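Local coordinates for protein CaaX farnesyltransferase beta subunit Ram1 (Aspergillus fumigatus, PDB 4L9P) that probably transfers, together with its alpha subunit, a farnesyl group from farnesyl diphosphate to a cysteine near the C-terminus of target proteins, at residues 348-353 / 362-367; 354-359 / 374-379. All blocks are in the same frame, centred on the assembly; numbering follows the deposited sequence.

Both contacts are built on the loop that runs from helix 338-346 to helix 368-371, and their segments alternate along the chain. Their centres lie 10 Å apart, and they are joined by Gln349 NE2, 2.9 Å from Gly354 O in a probable hydrogen bond, and by a second probable bond from Ser357 N to Arg348 O, also 2.9 Å. Each delivers a cation to the phosphonate of the farnesyl diphosphate analogue: Lys362 from contact 1, Arg359 from contact 2. Contact 1 also supplies Asp365 and Cys367 to the zinc ion, whereas the side chain of Phe356 in contact 2 stays about 10 Å from the metal, facing helix 375-384.

Contact 1: 348-353 / 362-367. With ZN (zinc ion), chain J; FII ([(3,7,11-trimethyl-dodeca-2,6,10-trienyloxycarbamoyl)-methyl]-phosphonic acid), chain Q.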
loop_
_atom_site.group_PDB
_atom_site.type_symbol
_atom_site.label_atom_id
_atom_site.label_comp_id
_atom_site.label_asym_id
_atom_site.label_seq_id
_atom_site.Cartn_x
_atom_site.Cartn_y
_atom_site.Cartn_z
ATOM N N ARG B 348 -8.669 0.397 10.538
ATOM C CA ARG B 348 -8.767 -0.406 9.311
ATOM C C ARG B 348 -9.558 -1.693 9.495
ATOM O O ARG B 348 -10.059 -2.259 8.513
ATOM C CB ARG B 348 -7.352 -0.817 8.808
ATOM C CG ARG B 348 -6.364 0.372 8.597
ATOM C CD ARG B 348 -6.452 1.054 7.170
ATOM N NE ARG B 348 -7.835 1.265 6.752
ATOM C CZ ARG B 348 -8.641 2.197 7.251
ATOM N NH1 ARG B 348 -9.924 2.250 6.848
ATOM N NH2 ARG B 348 -8.171 3.043 8.176
ATOM N N GLN B 349 -9.666 -2.183 10.743
ATOM C CA GLN B 349 -10.276 -3.501 10.939
ATOM C C GLN B 349 -11.771 -3.332 11.233
ATOM O O GLN B 349 -12.144 -2.460 12.047
ATOM C CB GLN B 349 -9.588 -4.164 12.156
ATOM C CG GLN B 349 -9.883 -5.657 12.204
ATOM C CD GLN B 349 -9.021 -6.384 13.184
ATOM O OE1 GLN B 349 -8.452 -5.764 14.110
ATOM N NE2 GLN B 349 -8.943 -7.704 13.016
ATOM N N TYR B 350 -12.586 -4.176 10.596
ATOM C CA TYR B 350 -14.072 -4.109 10.758
ATOM C C TYR B 350 -14.601 -5.366 11.463
ATOM O O TYR B 350 -13.988 -6.424 11.380
ATOM C CB TYR B 350 -14.741 -4.069 9.364
ATOM C CG TYR B 350 -14.413 -2.846 8.512
ATOM C CD1 TYR B 350 -13.705 -1.744 8.993
ATOM C CD2 TYR B 350 -14.914 -2.831 7.241
ATOM C CE1 TYR B 350 -13.464 -0.616 8.126
ATOM C CE2 TYR B 350 -14.662 -1.727 6.377
ATOM C CZ TYR B 350 -13.933 -0.677 6.843
ATOM O OH TYR B 350 -13.667 0.438 6.047
ATOM N N ALA B 351 -15.758 -5.219 12.078
ATOM C CA ALA B 351 -16.551 -6.399 12.537
ATOM C C ALA B 351 -17.903 -6.233 11.897
ATOM O O ALA B 351 -18.369 -5.110 11.777
ATOM C CB ALA B 351 -16.677 -6.421 14.067
ATOM N N PRO B 352 -18.551 -7.329 11.451
ATOM C CA PRO B 352 -18.168 -8.708 11.777
ATOM C C PRO B 352 -17.119 -9.318 10.849
ATOM O O PRO B 352 -16.631 -10.416 11.130
ATOM C CB PRO B 352 -19.529 -9.498 11.610
ATOM C CG PRO B 352 -20.215 -8.669 10.515
ATOM C CD PRO B 352 -19.903 -7.223 10.875
ATOM N N GLU B 353 -16.759 -8.675 9.713
ATOM C CA GLU B 353 -15.869 -9.361 8.774
ATOM C C GLU B 353 -14.562 -9.813 9.402
ATOM O O GLU B 353 -14.093 -10.916 9.087
ATOM C CB GLU B 353 -15.489 -8.397 7.599
ATOM C CG GLU B 353 -16.675 -7.853 6.813
ATOM C CD GLU B 353 -17.097 -6.470 7.293
ATOM O OE1 GLU B 353 -17.511 -6.314 8.461
ATOM O OE2 GLU B 353 -17.028 -5.527 6.476
ATOM N N LYS B 362 -13.957 2.260 2.735
ATOM C CA LYS B 362 -13.940 1.249 1.677
ATOM C C LYS B 362 -14.005 -0.147 2.308
ATOM O O LYS B 362 -14.310 -0.244 3.519
ATOM C CB LYS B 362 -12.744 1.450 0.723
ATOM C CG LYS B 362 -12.867 2.802 -0.038
ATOM C CD LYS B 362 -12.222 2.758 -1.376
ATOM C CE LYS B 362 -13.128 2.036 -2.355
ATOM N NZ LYS B 362 -12.447 1.664 -3.636
ATOM N N LEU B 363 -13.802 -1.186 1.525
ATOM C CA LEU B 363 -14.198 -2.532 1.996
ATOM C C LEU B 363 -12.985 -3.324 2.451
ATOM O O LEU B 363 -11.855 -3.142 1.988
ATOM C CB LEU B 363 -14.830 -3.288 0.825
ATOM C CG LEU B 363 -16.078 -2.637 0.200
ATOM C CD1 LEU B 363 -16.547 -3.460 -1.000
ATOM C CD2 LEU B 363 -17.187 -2.501 1.231
ATOM N N VAL B 364 -13.280 -4.310 3.290
ATOM C CA VAL B 364 -12.216 -5.281 3.625
ATOM C C VAL B 364 -11.694 -6.037 2.402
ATOM O O VAL B 364 -12.395 -6.198 1.395
ATOM C CB VAL B 364 -12.687 -6.282 4.700
ATOM C CG1 VAL B 364 -13.010 -5.540 6.009
ATOM C CG2 VAL B 364 -13.841 -7.158 4.194
ATOM N N ASP B 365 -10.453 -6.528 2.493
ATOM C CA ASP B 365 -9.857 -7.321 1.422
ATOM C C ASP B 365 -8.703 -8.107 2.027
ATOM O O ASP B 365 -7.884 -7.569 2.789
ATOM C CB ASP B 365 -9.352 -6.303 0.324
ATOM C CG ASP B 365 -8.566 -6.912 -0.758
ATOM O OD1 ASP B 365 -8.101 -8.077 -0.705
ATOM O OD2 ASP B 365 -8.382 -6.239 -1.788
ATOM N N GLY B 366 -8.719 -9.398 1.738
ATOM C CA GLY B 366 -7.697 -10.288 2.294
ATOM C C GLY B 366 -6.269 -9.868 1.986
ATOM O O GLY B 366 -5.360 -10.255 2.754
ATOM N N CYS B 367 -5.981 -9.108 0.903
ATOM C CA CYS B 367 -4.551 -8.786 0.711
ATOM C C CYS B 367 -4.032 -7.776 1.760
ATOM O O CYS B 367 -2.817 -7.736 2.029
ATOM C CB CYS B 367 -4.235 -8.301 -0.738
ATOM S SG CYS B 367 -5.054 -6.651 -1.161
HETATM ZN ZN ZN J . -6.790 -7.107 -2.690
HETATM C C1 FII Q . 5.370 -3.137 -2.781
HETATM C C2 FII Q . 4.131 -2.699 -3.515
HETATM C C6 FII Q . 4.249 -2.635 -4.979
HETATM C C10 FII Q . 3.080 -2.011 -2.743
HETATM C C11 FII Q . 1.810 -1.430 -3.366
HETATM C C12 FII Q . 0.666 -2.459 -3.127
HETATM C C15 FII Q . -0.768 -1.949 -3.239
HETATM C C18 FII Q . -1.924 -2.915 -3.017
HETATM C C22 FII Q . -0.937 -0.668 -3.992
HETATM C C23 FII Q . -2.279 0.015 -3.778
HETATM C C24 FII Q . -2.493 1.127 -4.733
HETATM C C27 FII Q . -3.944 1.480 -4.814
HETATM C C30 FII Q . -4.404 2.536 -3.825
HETATM C C34 FII Q . -4.546 1.318 -6.158
HETATM C C35 FII Q . -5.907 1.878 -6.515
HETATM O O36 FII Q . -6.835 0.838 -6.765
HETATM N N42 FII Q . -6.992 -0.075 -5.758
HETATM C C43 FII Q . -8.151 0.157 -5.002
HETATM O O44 FII Q . -8.933 1.105 -5.169
HETATM C C45 FII Q . -8.382 -0.903 -3.935
HETATM P P46 FII Q . -9.204 -0.255 -2.388
HETATM O O49 FII Q . -8.476 0.985 -2.028
HETATM O O50 FII Q . -10.665 -0.092 -2.674
HETATM O O51 FII Q . -8.944 -1.404 -1.391
HETATM O O HOH W 1 -16.052 -4.395 4.126
#
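Tyr350 and Val364 mark the closest backbone approach, their CA atoms 7.5 Å apart, where two irregular pieces of one loop pass each other. Tyr350 suits this place because its ring meets a valine methyl obliquely while its phenol reaches a main-chain acceptor: Tyr350 CD2 is 3.5 Å from Val364 CG1, and Tyr350 OH donates to Lys362 O at 2.7 Å, tilted 29° from the carbonyl plane. The branched Val364 serves two neighbours, since its other methyl, CG2, packs against Glu353 CG at 3.9 Å. Bent at chi2 (97°), the Glu353 chain brings OE2 to a water 2.8 Å away that donates to it and accepts from Val364 N; Gln94 also bonds this oxygen. The Lys362 side chain leads away, and its NZ gives a 2.7 Å hydrogen bond to phosphonate O50 of the bound analogue. Asp365 (OD2 at 2.0 Å), Cys367 SG and His433 of helix 431-444 form the zinc site of the prenyltransferase active site, where the bound peptide also coordinates the metal; Asp365 OD1 accepts from Cys367 N, a capping bond. Helix 89-105 packs on Tyr350 and Glu353, and Tyr409 of helix 403-413 on Glu353 and Val364.

Contact 2: 354-359 / 374-379; sequences GGFSGR and NCWPLV. With FII ([(3,7,11-trimethyl-dodeca-2,6,10-trienyloxycarbamoyl)-methyl]-phosphonic acid), chain Q.
Phe356 and Trp376 meet in a light touch, the loose part of this buried contact: Phe356 CZ comes to 4.3 Å from both NE1 and CD1 of Trp376, near the plane of the indole at its edge. The phenyl and the five-membered ring are inclined at 39° with centroids 6.0 Å apart, an oblique pairing. CG anti to the carbonyl carbon, beside the backbone N (chi1 -57°), puts the Phe356 ring toward the helix. Two large rings suit the place because they span backbones whose nearest CA atoms, those of Phe356 and Asn374, are 11.4 Å apart. Trp376 also stacks on Tyr401 and touches Leu342 and Leu345 of helix 338-346. Helix 375-384 belongs to the alpha-alpha toroid of prenyltransferase beta subunits, and the loop between helices 338-346 and 368-371 carries Arg359 and Lys362 of the ligand pocket. Segment 354-359 is held tightly at its far end, where the long Arg359 chain, extended from CG to NE, grips the analogue without touching 374-379. Arg359 NE donates to phosphonate O49 at 2.8 Å, almost straight at 167°, while Arg359 NH2 bonds O44 of the analogue at 2.9 Å, in the guanidinium plane. Glu309 forms a salt bridge with Arg359 NH1, which also donates to Lys159 O of the alpha subunit.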
loop_
_atom_site.group_PDB
_atom_site.type_symbol
_atom_site.label_atom_id
_atom_site.label_comp_id
_atom_site.label_asym_id
_atom_site.label_seq_id
_atom_site.Cartn_x
_atom_site.Cartn_y
_atom_site.Cartn_z
ATOM N N GLY B 354 -13.946 -8.971 10.239
ATOM C CA GLY B 354 -12.697 -9.279 10.925
ATOM C C GLY B 354 -11.460 -8.867 10.152
ATOM O O GLY B 354 -10.407 -8.785 10.782
ATOM N N GLY B 355 -11.548 -8.699 8.825
ATOM C CA GLY B 355 -10.385 -8.272 8.056
ATOM C C GLY B 355 -10.167 -6.771 8.030
ATOM O O GLY B 355 -10.811 -5.999 8.765
ATOM N N PHE B 356 -9.181 -6.400 7.215
ATOM C CA PHE B 356 -8.804 -4.983 7.127
ATOM C C PHE B 356 -9.216 -4.424 5.798
ATOM O O PHE B 356 -9.076 -5.036 4.728
ATOM C CB PHE B 356 -7.265 -4.808 7.194
ATOM C CG PHE B 356 -6.625 -5.399 8.430
ATOM C CD1 PHE B 356 -6.982 -4.974 9.706
ATOM C CD2 PHE B 356 -5.611 -6.309 8.282
ATOM C CE1 PHE B 356 -6.335 -5.495 10.839
ATOM C CE2 PHE B 356 -4.910 -6.787 9.410
ATOM C CZ PHE B 356 -5.276 -6.402 10.682
ATOM N N SER B 357 -9.664 -3.175 5.834
ATOM C CA SER B 357 -9.829 -2.328 4.631
ATOM C C SER B 357 -8.551 -1.506 4.403
ATOM O O SER B 357 -7.703 -1.352 5.271
ATOM C CB SER B 357 -10.971 -1.298 4.887
ATOM O OG SER B 357 -10.660 -0.422 5.965
ATOM N N GLY B 358 -8.437 -0.987 3.179
ATOM C CA GLY B 358 -7.235 -0.177 2.864
ATOM C C GLY B 358 -7.346 1.286 3.163
ATOM O O GLY B 358 -6.363 1.968 3.334
ATOM N N ARG B 359 -8.568 1.778 3.170
ATOM C CA ARG B 359 -8.800 3.226 3.402
ATOM C C ARG B 359 -10.196 3.446 3.919
ATOM O O ARG B 359 -11.079 2.560 3.843
ATOM C CB ARG B 359 -8.526 4.067 2.122
ATOM C CG ARG B 359 -9.093 3.436 0.866
ATOM C CD ARG B 359 -8.839 4.423 -0.350
ATOM N NE ARG B 359 -8.991 3.699 -1.595
ATOM C CZ ARG B 359 -9.455 4.270 -2.721
ATOM N NH1 ARG B 359 -9.672 5.606 -2.779
ATOM N NH2 ARG B 359 -9.606 3.514 -3.792
ATOM N N ASN B 374 0.971 -6.310 8.527
ATOM C CA ASN B 374 2.394 -6.199 8.800
ATOM C C ASN B 374 2.837 -4.794 9.129
ATOM O O ASN B 374 4.020 -4.594 9.509
ATOM C CB ASN B 374 3.233 -6.822 7.677
ATOM C CG ASN B 374 3.461 -8.316 7.932
ATOM O OD1 ASN B 374 3.751 -8.706 9.103
ATOM N ND2 ASN B 374 3.418 -9.141 6.889
ATOM N N CYS B 375 1.914 -3.805 9.081
ATOM C CA CYS B 375 2.246 -2.537 9.748
ATOM C C CYS B 375 2.318 -2.733 11.259
ATOM O O CYS B 375 3.049 -1.993 11.959
ATOM C CB CYS B 375 1.211 -1.442 9.513
ATOM S SG CYS B 375 1.268 -0.790 7.803
ATOM N N TRP B 376 1.564 -3.701 11.797
ATOM C CA TRP B 376 1.476 -3.810 13.257
ATOM C C TRP B 376 2.797 -4.158 13.973
ATOM O O TRP B 376 3.133 -3.505 14.971
ATOM C CB TRP B 376 0.335 -4.759 13.687
ATOM C CG TRP B 376 -0.995 -4.042 13.517
ATOM C CD1 TRP B 376 -2.024 -4.326 12.592
ATOM C CD2 TRP B 376 -1.448 -2.887 14.265
ATOM N NE1 TRP B 376 -3.073 -3.424 12.767
ATOM C CE2 TRP B 376 -2.753 -2.538 13.766
ATOM C CE3 TRP B 376 -0.882 -2.114 15.293
ATOM C CZ2 TRP B 376 -3.491 -1.473 14.275
ATOM C CZ3 TRP B 376 -1.614 -0.995 15.780
ATOM C CH2 TRP B 376 -2.907 -0.712 15.273
ATOM N N PRO B 377 3.560 -5.157 13.480
ATOM C CA PRO B 377 4.850 -5.399 14.165
ATOM C C PRO B 377 5.765 -4.185 14.063
ATOM O O PRO B 377 6.576 -3.980 14.997
ATOM C CB PRO B 377 5.465 -6.586 13.392
ATOM C CG PRO B 377 4.357 -7.195 12.580
ATOM C CD PRO B 377 3.224 -6.177 12.467
ATOM N N LEU B 378 5.660 -3.424 12.975
ATOM C CA LEU B 378 6.540 -2.246 12.821
ATOM C C LEU B 378 6.131 -1.181 13.832
ATOM O O LEU B 378 6.992 -0.619 14.552
ATOM C CB LEU B 378 6.434 -1.657 11.391
ATOM C CG LEU B 378 6.799 -2.703 10.334
ATOM C CD1 LEU B 378 6.626 -2.052 8.908
ATOM C CD2 LEU B 378 8.189 -3.318 10.472
ATOM N N VAL B 379 4.818 -0.878 13.939
ATOM C CA VAL B 379 4.378 0.167 14.871
ATOM C C VAL B 379 4.617 -0.331 16.316
ATOM O O VAL B 379 5.052 0.421 17.210
ATOM C CB VAL B 379 2.885 0.509 14.634
ATOM C CG1 VAL B 379 2.282 1.400 15.812
ATOM C CG2 VAL B 379 2.782 1.235 13.259
HETATM C C1 FII Q . 5.370 -3.137 -2.781
HETATM C C2 FII Q . 4.131 -2.699 -3.515
HETATM C C6 FII Q . 4.249 -2.635 -4.979
HETATM C C10 FII Q . 3.080 -2.011 -2.743
HETATM C C11 FII Q . 1.810 -1.430 -3.366
HETATM C C12 FII Q . 0.666 -2.459 -3.127
HETATM C C15 FII Q . -0.768 -1.949 -3.239
HETATM C C18 FII Q . -1.924 -2.915 -3.017
HETATM C C22 FII Q . -0.937 -0.668 -3.992
HETATM C C23 FII Q . -2.279 0.015 -3.778
HETATM C C24 FII Q . -2.493 1.127 -4.733
HETATM C C27 FII Q . -3.944 1.480 -4.814
HETATM C C30 FII Q . -4.404 2.536 -3.825
HETATM C C34 FII Q . -4.546 1.318 -6.158
HETATM C C35 FII Q . -5.907 1.878 -6.515
HETATM O O36 FII Q . -6.835 0.838 -6.765
HETATM N N42 FII Q . -6.992 -0.075 -5.758
HETATM C C43 FII Q . -8.151 0.157 -5.002
HETATM O O44 FII Q . -8.933 1.105 -5.169
HETATM C C45 FII Q . -8.382 -0.903 -3.935
HETATM P P46 FII Q . -9.204 -0.255 -2.388
HETATM O O49 FII Q . -8.476 0.985 -2.028
HETATM O O50 FII Q . -10.665 -0.092 -2.674
HETATM O O51 FII Q . -8.944 -1.404 -1.391
#